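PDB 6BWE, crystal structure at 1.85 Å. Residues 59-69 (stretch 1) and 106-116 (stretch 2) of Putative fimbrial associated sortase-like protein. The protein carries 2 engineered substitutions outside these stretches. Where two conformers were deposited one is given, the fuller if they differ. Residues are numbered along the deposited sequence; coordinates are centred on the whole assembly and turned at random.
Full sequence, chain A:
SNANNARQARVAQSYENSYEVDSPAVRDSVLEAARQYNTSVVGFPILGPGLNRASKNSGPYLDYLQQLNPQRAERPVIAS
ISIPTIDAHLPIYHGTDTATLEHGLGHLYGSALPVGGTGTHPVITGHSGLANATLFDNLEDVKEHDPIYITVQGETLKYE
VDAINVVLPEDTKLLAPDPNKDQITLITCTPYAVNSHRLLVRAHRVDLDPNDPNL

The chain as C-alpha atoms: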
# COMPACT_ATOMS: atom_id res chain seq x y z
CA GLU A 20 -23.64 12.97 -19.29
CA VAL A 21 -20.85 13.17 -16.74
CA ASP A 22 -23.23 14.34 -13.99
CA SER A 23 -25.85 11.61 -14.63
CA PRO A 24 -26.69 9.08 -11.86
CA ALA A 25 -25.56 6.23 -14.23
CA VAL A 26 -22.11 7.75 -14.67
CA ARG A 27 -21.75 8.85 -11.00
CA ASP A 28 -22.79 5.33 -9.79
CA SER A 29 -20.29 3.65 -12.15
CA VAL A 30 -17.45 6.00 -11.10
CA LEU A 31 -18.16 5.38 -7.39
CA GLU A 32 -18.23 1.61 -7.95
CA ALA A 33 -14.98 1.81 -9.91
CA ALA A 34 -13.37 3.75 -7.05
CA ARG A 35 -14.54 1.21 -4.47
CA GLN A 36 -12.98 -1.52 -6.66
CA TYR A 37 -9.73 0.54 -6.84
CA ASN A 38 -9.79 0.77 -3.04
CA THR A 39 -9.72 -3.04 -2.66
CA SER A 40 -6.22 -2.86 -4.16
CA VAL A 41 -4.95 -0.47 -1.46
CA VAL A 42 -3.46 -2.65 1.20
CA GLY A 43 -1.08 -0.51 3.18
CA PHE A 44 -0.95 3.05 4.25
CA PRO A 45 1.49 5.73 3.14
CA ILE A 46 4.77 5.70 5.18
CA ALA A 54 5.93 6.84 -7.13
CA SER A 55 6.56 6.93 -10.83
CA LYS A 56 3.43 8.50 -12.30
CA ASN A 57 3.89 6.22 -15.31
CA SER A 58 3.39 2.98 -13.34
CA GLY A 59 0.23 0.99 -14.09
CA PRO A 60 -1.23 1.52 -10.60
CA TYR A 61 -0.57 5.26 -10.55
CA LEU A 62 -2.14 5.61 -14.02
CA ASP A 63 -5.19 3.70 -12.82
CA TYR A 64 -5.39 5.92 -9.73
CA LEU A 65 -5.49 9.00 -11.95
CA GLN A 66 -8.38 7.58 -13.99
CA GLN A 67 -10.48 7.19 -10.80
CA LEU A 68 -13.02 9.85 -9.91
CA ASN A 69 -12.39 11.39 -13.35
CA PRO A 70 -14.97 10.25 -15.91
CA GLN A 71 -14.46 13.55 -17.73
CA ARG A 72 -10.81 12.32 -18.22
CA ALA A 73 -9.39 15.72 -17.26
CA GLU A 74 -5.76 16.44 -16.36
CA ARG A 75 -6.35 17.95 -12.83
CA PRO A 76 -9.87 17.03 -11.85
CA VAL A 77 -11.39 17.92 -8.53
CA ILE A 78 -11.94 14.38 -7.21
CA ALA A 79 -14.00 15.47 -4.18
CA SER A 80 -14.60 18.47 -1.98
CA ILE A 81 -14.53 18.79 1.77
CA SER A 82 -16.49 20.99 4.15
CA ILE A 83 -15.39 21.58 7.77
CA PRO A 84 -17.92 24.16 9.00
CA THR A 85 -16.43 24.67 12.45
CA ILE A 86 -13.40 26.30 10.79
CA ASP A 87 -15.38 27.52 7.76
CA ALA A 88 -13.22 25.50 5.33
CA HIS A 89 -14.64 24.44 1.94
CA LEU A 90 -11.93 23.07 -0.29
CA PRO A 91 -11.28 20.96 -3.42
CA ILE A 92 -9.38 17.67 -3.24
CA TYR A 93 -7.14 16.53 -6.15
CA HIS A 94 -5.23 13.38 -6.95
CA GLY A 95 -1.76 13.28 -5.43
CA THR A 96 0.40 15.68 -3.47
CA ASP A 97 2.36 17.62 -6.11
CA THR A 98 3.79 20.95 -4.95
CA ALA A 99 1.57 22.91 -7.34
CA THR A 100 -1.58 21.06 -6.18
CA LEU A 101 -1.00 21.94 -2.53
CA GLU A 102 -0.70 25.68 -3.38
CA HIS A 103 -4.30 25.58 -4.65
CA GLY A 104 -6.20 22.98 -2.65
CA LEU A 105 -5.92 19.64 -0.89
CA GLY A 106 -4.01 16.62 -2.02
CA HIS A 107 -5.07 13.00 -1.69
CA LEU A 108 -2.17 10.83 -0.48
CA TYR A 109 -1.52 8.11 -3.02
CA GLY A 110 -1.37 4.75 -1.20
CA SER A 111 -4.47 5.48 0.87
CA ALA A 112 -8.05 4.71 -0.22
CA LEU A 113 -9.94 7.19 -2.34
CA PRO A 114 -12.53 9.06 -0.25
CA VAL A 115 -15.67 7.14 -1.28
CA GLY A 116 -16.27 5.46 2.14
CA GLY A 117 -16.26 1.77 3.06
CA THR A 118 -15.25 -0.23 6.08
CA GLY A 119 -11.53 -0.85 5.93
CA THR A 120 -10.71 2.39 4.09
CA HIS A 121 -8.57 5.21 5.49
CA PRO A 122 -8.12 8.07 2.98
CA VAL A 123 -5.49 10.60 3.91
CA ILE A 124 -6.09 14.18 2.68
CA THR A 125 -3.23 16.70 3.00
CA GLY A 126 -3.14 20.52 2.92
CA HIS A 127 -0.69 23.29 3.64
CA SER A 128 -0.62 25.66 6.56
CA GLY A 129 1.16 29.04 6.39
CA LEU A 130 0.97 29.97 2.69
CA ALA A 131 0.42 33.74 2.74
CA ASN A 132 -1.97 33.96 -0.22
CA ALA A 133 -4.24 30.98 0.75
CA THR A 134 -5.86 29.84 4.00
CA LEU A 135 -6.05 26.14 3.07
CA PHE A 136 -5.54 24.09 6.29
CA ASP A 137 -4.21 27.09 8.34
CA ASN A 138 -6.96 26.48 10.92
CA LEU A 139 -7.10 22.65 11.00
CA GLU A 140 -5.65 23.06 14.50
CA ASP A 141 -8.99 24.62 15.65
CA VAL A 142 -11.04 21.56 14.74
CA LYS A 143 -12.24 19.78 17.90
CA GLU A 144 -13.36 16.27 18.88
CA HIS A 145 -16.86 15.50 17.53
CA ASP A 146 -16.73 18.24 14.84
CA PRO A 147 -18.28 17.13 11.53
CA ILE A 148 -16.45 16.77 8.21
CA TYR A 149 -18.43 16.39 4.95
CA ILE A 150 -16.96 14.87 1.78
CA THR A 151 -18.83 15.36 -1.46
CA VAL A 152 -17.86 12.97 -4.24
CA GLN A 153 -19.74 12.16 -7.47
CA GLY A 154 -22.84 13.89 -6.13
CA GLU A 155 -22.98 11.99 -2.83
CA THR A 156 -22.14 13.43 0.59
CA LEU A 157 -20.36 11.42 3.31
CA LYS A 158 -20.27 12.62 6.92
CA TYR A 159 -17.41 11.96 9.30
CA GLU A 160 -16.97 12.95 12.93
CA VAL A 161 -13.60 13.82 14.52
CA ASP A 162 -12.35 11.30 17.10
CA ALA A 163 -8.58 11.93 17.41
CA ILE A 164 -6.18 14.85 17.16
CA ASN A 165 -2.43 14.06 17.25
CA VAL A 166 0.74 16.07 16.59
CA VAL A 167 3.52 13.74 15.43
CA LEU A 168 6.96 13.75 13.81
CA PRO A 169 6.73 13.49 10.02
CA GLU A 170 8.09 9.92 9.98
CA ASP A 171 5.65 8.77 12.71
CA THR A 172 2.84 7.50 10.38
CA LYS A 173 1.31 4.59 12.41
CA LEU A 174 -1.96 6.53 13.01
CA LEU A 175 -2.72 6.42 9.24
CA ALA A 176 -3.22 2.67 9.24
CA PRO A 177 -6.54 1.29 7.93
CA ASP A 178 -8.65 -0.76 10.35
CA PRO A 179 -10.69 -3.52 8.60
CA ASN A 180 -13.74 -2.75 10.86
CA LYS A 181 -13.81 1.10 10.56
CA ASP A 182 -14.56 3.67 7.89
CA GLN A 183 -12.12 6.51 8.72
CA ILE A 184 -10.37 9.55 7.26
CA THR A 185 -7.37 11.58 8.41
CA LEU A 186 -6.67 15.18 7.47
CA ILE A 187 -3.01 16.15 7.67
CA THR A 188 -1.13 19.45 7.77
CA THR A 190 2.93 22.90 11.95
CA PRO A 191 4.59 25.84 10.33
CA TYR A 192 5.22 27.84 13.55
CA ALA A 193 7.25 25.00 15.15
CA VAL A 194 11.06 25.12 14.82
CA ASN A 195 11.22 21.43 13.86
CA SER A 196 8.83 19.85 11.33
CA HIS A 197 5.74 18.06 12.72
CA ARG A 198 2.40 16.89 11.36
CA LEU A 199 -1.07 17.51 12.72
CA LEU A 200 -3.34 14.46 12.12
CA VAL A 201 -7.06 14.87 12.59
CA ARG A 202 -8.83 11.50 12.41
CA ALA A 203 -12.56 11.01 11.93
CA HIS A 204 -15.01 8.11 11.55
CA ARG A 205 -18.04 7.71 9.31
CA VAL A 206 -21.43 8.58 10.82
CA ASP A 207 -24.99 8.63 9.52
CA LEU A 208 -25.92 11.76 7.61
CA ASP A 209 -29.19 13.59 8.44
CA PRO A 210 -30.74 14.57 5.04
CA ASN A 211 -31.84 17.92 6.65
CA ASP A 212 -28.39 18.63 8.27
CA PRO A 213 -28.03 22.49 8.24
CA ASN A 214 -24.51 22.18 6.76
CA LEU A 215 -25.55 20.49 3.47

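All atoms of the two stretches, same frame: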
# COMPACT_ATOMS: atom_id res chain seq x y z
N GLY A 59 1.60 1.41 -13.91
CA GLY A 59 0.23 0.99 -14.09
C GLY A 59 -0.70 1.42 -12.95
O GLY A 59 -1.76 1.94 -13.20
N PRO A 60 -0.31 1.15 -11.70
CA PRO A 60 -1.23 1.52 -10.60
C PRO A 60 -1.45 3.01 -10.47
O PRO A 60 -2.57 3.40 -10.14
CB PRO A 60 -0.52 0.96 -9.35
CG PRO A 60 0.21 -0.24 -9.89
CD PRO A 60 0.74 0.22 -11.22
N TYR A 61 -0.40 3.81 -10.67
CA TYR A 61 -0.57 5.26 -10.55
C TYR A 61 -1.47 5.80 -11.68
O TYR A 61 -2.36 6.62 -11.45
CB TYR A 61 0.75 6.03 -10.45
CG TYR A 61 0.56 7.39 -9.84
CD1 TYR A 61 0.26 8.51 -10.64
CD2 TYR A 61 0.63 7.57 -8.46
CE1 TYR A 61 0.07 9.75 -10.09
CE2 TYR A 61 0.44 8.83 -7.91
CZ TYR A 61 0.16 9.91 -8.73
OH TYR A 61 -0.01 11.17 -8.20
N LEU A 62 -1.29 5.26 -12.87
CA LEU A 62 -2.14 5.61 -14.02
C LEU A 62 -3.60 5.25 -13.77
O LEU A 62 -4.50 6.02 -14.12
CB LEU A 62 -1.67 4.91 -15.31
CG LEU A 62 -0.36 5.49 -15.83
CD1 LEU A 62 0.17 4.61 -16.96
CD2 LEU A 62 -0.54 6.97 -16.24
N ASP A 63 -3.83 4.09 -13.17
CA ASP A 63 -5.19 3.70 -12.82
C ASP A 63 -5.80 4.60 -11.75
O ASP A 63 -6.96 5.02 -11.88
CB ASP A 63 -5.25 2.25 -12.36
CG ASP A 63 -6.66 1.75 -12.29
OD1 ASP A 63 -7.26 1.46 -13.37
OD2 ASP A 63 -7.19 1.66 -11.16
N TYR A 64 -5.01 4.92 -10.74
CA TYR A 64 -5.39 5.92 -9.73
C TYR A 64 -5.90 7.23 -10.35
O TYR A 64 -6.95 7.73 -9.98
CB TYR A 64 -4.19 6.20 -8.85
CG TYR A 64 -4.28 7.31 -7.90
CD1 TYR A 64 -5.14 7.25 -6.78
CD2 TYR A 64 -3.41 8.40 -8.00
CE1 TYR A 64 -5.13 8.28 -5.85
CE2 TYR A 64 -3.39 9.41 -7.09
CZ TYR A 64 -4.28 9.38 -6.04
OH TYR A 64 -4.21 10.41 -5.12
N LEU A 65 -5.15 7.74 -11.31
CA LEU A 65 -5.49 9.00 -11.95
C LEU A 65 -6.76 8.94 -12.78
O LEU A 65 -7.42 9.96 -12.92
CB LEU A 65 -4.31 9.46 -12.81
CG LEU A 65 -3.07 9.89 -12.04
CD1 LEU A 65 -2.00 10.30 -13.04
CD2 LEU A 65 -3.31 10.99 -11.01
N GLN A 66 -7.10 7.77 -13.31
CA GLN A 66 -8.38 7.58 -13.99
C GLN A 66 -9.58 7.55 -13.03
O GLN A 66 -10.73 7.73 -13.45
CB GLN A 66 -8.35 6.27 -14.79
CG GLN A 66 -7.30 6.26 -15.87
CD GLN A 66 -7.32 4.93 -16.60
OE1 GLN A 66 -8.35 4.56 -17.17
NE2 GLN A 66 -6.23 4.19 -16.55
N GLN A 67 -9.35 7.33 -11.72
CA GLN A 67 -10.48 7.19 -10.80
C GLN A 67 -11.01 8.58 -10.46
O GLN A 67 -10.25 9.55 -10.41
CB GLN A 67 -10.10 6.46 -9.53
CG GLN A 67 -9.52 5.06 -9.77
CD GLN A 67 -10.46 4.12 -10.49
OE1 GLN A 67 -11.70 4.21 -10.34
NE2 GLN A 67 -9.89 3.15 -11.24
N LEU A 68 -12.31 8.63 -10.21
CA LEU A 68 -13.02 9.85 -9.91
C LEU A 68 -12.81 10.92 -10.99
O LEU A 68 -12.75 12.11 -10.68
CB LEU A 68 -12.68 10.36 -8.51
CG LEU A 68 -12.92 9.36 -7.37
CD1 LEU A 68 -12.46 9.94 -6.06
CD2 LEU A 68 -14.38 8.98 -7.28
N ASN A 69 -12.74 10.49 -12.24
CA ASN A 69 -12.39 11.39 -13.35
C ASN A 69 -13.00 10.89 -14.66
O ASN A 69 -12.28 10.63 -15.64
CB ASN A 69 -10.89 11.46 -13.42
CG ASN A 69 -10.35 12.38 -14.48
OD1 ASN A 69 -11.02 13.31 -14.95
ND2 ASN A 69 -9.06 12.16 -14.83
N GLY A 106 -4.51 17.76 -1.32
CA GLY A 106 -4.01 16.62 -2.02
C GLY A 106 -4.41 15.30 -1.38
O GLY A 106 -4.34 15.13 -0.14
N HIS A 107 -4.80 14.34 -2.19
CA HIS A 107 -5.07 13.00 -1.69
C HIS A 107 -3.75 12.22 -1.70
O HIS A 107 -3.04 12.24 -2.71
CB HIS A 107 -6.13 12.29 -2.53
CG HIS A 107 -6.25 10.84 -2.20
ND1 HIS A 107 -5.60 9.86 -2.92
CD2 HIS A 107 -6.88 10.21 -1.18
CE1 HIS A 107 -5.84 8.68 -2.36
NE2 HIS A 107 -6.59 8.88 -1.28
N LEU A 108 -3.42 11.57 -0.58
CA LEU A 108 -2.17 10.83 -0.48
C LEU A 108 -2.28 9.46 -1.16
O LEU A 108 -2.95 8.55 -0.66
CB LEU A 108 -1.76 10.70 0.98
CG LEU A 108 -0.34 10.30 1.34
CD1 LEU A 108 0.74 11.04 0.56
CD2 LEU A 108 -0.14 10.50 2.83
N TYR A 109 -1.63 9.34 -2.31
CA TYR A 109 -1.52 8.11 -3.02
C TYR A 109 -1.01 6.99 -2.08
O TYR A 109 -0.05 7.20 -1.31
CB TYR A 109 -0.56 8.27 -4.23
CG TYR A 109 -0.41 6.94 -4.94
CD1 TYR A 109 -1.46 6.39 -5.67
CD2 TYR A 109 0.77 6.21 -4.81
CE1 TYR A 109 -1.32 5.14 -6.28
CE2 TYR A 109 0.91 4.98 -5.40
CZ TYR A 109 -0.13 4.43 -6.11
OH TYR A 109 0.08 3.19 -6.66
N GLY A 110 -1.66 5.85 -2.13
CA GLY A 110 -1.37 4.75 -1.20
C GLY A 110 -2.37 4.62 -0.08
O GLY A 110 -2.24 3.71 0.76
N SER A 111 -3.32 5.56 -0.01
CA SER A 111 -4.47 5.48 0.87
C SER A 111 -5.70 5.37 -0.03
O SER A 111 -5.65 5.71 -1.21
CB SER A 111 -4.55 6.69 1.81
OG SER A 111 -4.83 7.91 1.09
N ALA A 112 -6.80 4.88 0.54
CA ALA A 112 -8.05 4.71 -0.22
C ALA A 112 -8.57 6.07 -0.69
O ALA A 112 -8.38 7.10 -0.05
CB ALA A 112 -9.11 4.04 0.64
N LEU A 113 -9.20 6.04 -1.85
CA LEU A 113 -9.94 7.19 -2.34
C LEU A 113 -11.15 7.47 -1.45
O LEU A 113 -11.71 6.52 -0.87
CB LEU A 113 -10.42 6.89 -3.76
CG LEU A 113 -9.37 6.76 -4.85
CD1 LEU A 113 -10.04 6.18 -6.07
CD2 LEU A 113 -8.73 8.10 -5.15
N PRO A 114 -11.57 8.75 -1.31
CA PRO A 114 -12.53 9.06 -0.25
C PRO A 114 -13.97 8.85 -0.72
O PRO A 114 -14.71 9.81 -0.93
CB PRO A 114 -12.21 10.51 0.08
CG PRO A 114 -11.79 11.09 -1.23
CD PRO A 114 -10.91 9.98 -1.79
N VAL A 115 -14.33 7.58 -0.89
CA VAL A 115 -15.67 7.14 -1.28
C VAL A 115 -16.33 6.28 -0.18
O VAL A 115 -17.37 5.72 -0.42
CB VAL A 115 -15.67 6.41 -2.62
CG1 VAL A 115 -15.31 7.38 -3.73
CG2 VAL A 115 -14.72 5.20 -2.64
N GLY A 116 -15.72 6.22 1.01
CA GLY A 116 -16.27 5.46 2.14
C GLY A 116 -16.05 3.96 1.98
O GLY A 116 -15.56 3.49 0.94

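A short helix packs against a strand and the loop that follows it through a small, mostly apolar contact, built on three tyrosines and two leucines and pinned by one tyrosine-histidine hydrogen bond. The two stretches bury 478 Å² between them, both sides summed. No backbone hydrogen bond joins them, so side chains do the work.

The helix presents P60, Y61 and Y64 to the second stretch. L62, D63, L65 and Q66 make no contact with it. Y109 is the residue of either stretch most covered by the other, at 103 Å². Its CA-to-CB bond points toward the helix, and its t rotamer carries the ring in among the three helix residues. Y61 starts sideways, but its ring end comes nearer. Its edge meets the face of Y109, with CE2 of Y61 3.6 Å from CG of Y109. The ring centroids are 4.8 Å apart and the planes lie at 60°. Y109 in turn sets its own edge toward the face of Y64. Here Y109 CD1 lies 3.6 Å from Y64 CD2, and the planes are at 66°. The flat, wide rings thus interlock in series. The Y109 hydroxyl reaches the proline ring, with OH of Y109 3.5 Å from CB of P60. That hydroxyl is hydrogen-bonded elsewhere in the structure, so its burial is paid for.

Y64 also reaches past Y109. Its OH forms a hydrogen bond with H107 ND1 at 2.7 Å, near the plane of both rings. Either atom could be the donor. Tyrosine suits this place because it offers a broad apolar ring and a polar tip. The other nitrogen of the histidine, H107 NE2, donates to A112 O at 2.8 Å. The imidazole therefore links the helix to its own stretch.

The apolar contact continues around L113, to Y64 and then to Q67 and L68. L113 CD2 lies 3.7 Å from Y64 CE1, and L113 CD1 lies 3.5 Å from Q67 CB. Q67 starts toward the second stretch, but its end leads away, and its NE2 donates to D63 OD2 at 3.1 Å. The residue thus gives its aliphatic base to L113 and keeps its amide out of the apolar contact. L68 lies in the type II turn from Q66 to N69 and points toward the second stretch. Its CD1 is 4.3 Å from L113 CD2, and its CD2 is 4.0 Å from V115 CG1. These branched side chains fill the space without polar groups to satisfy.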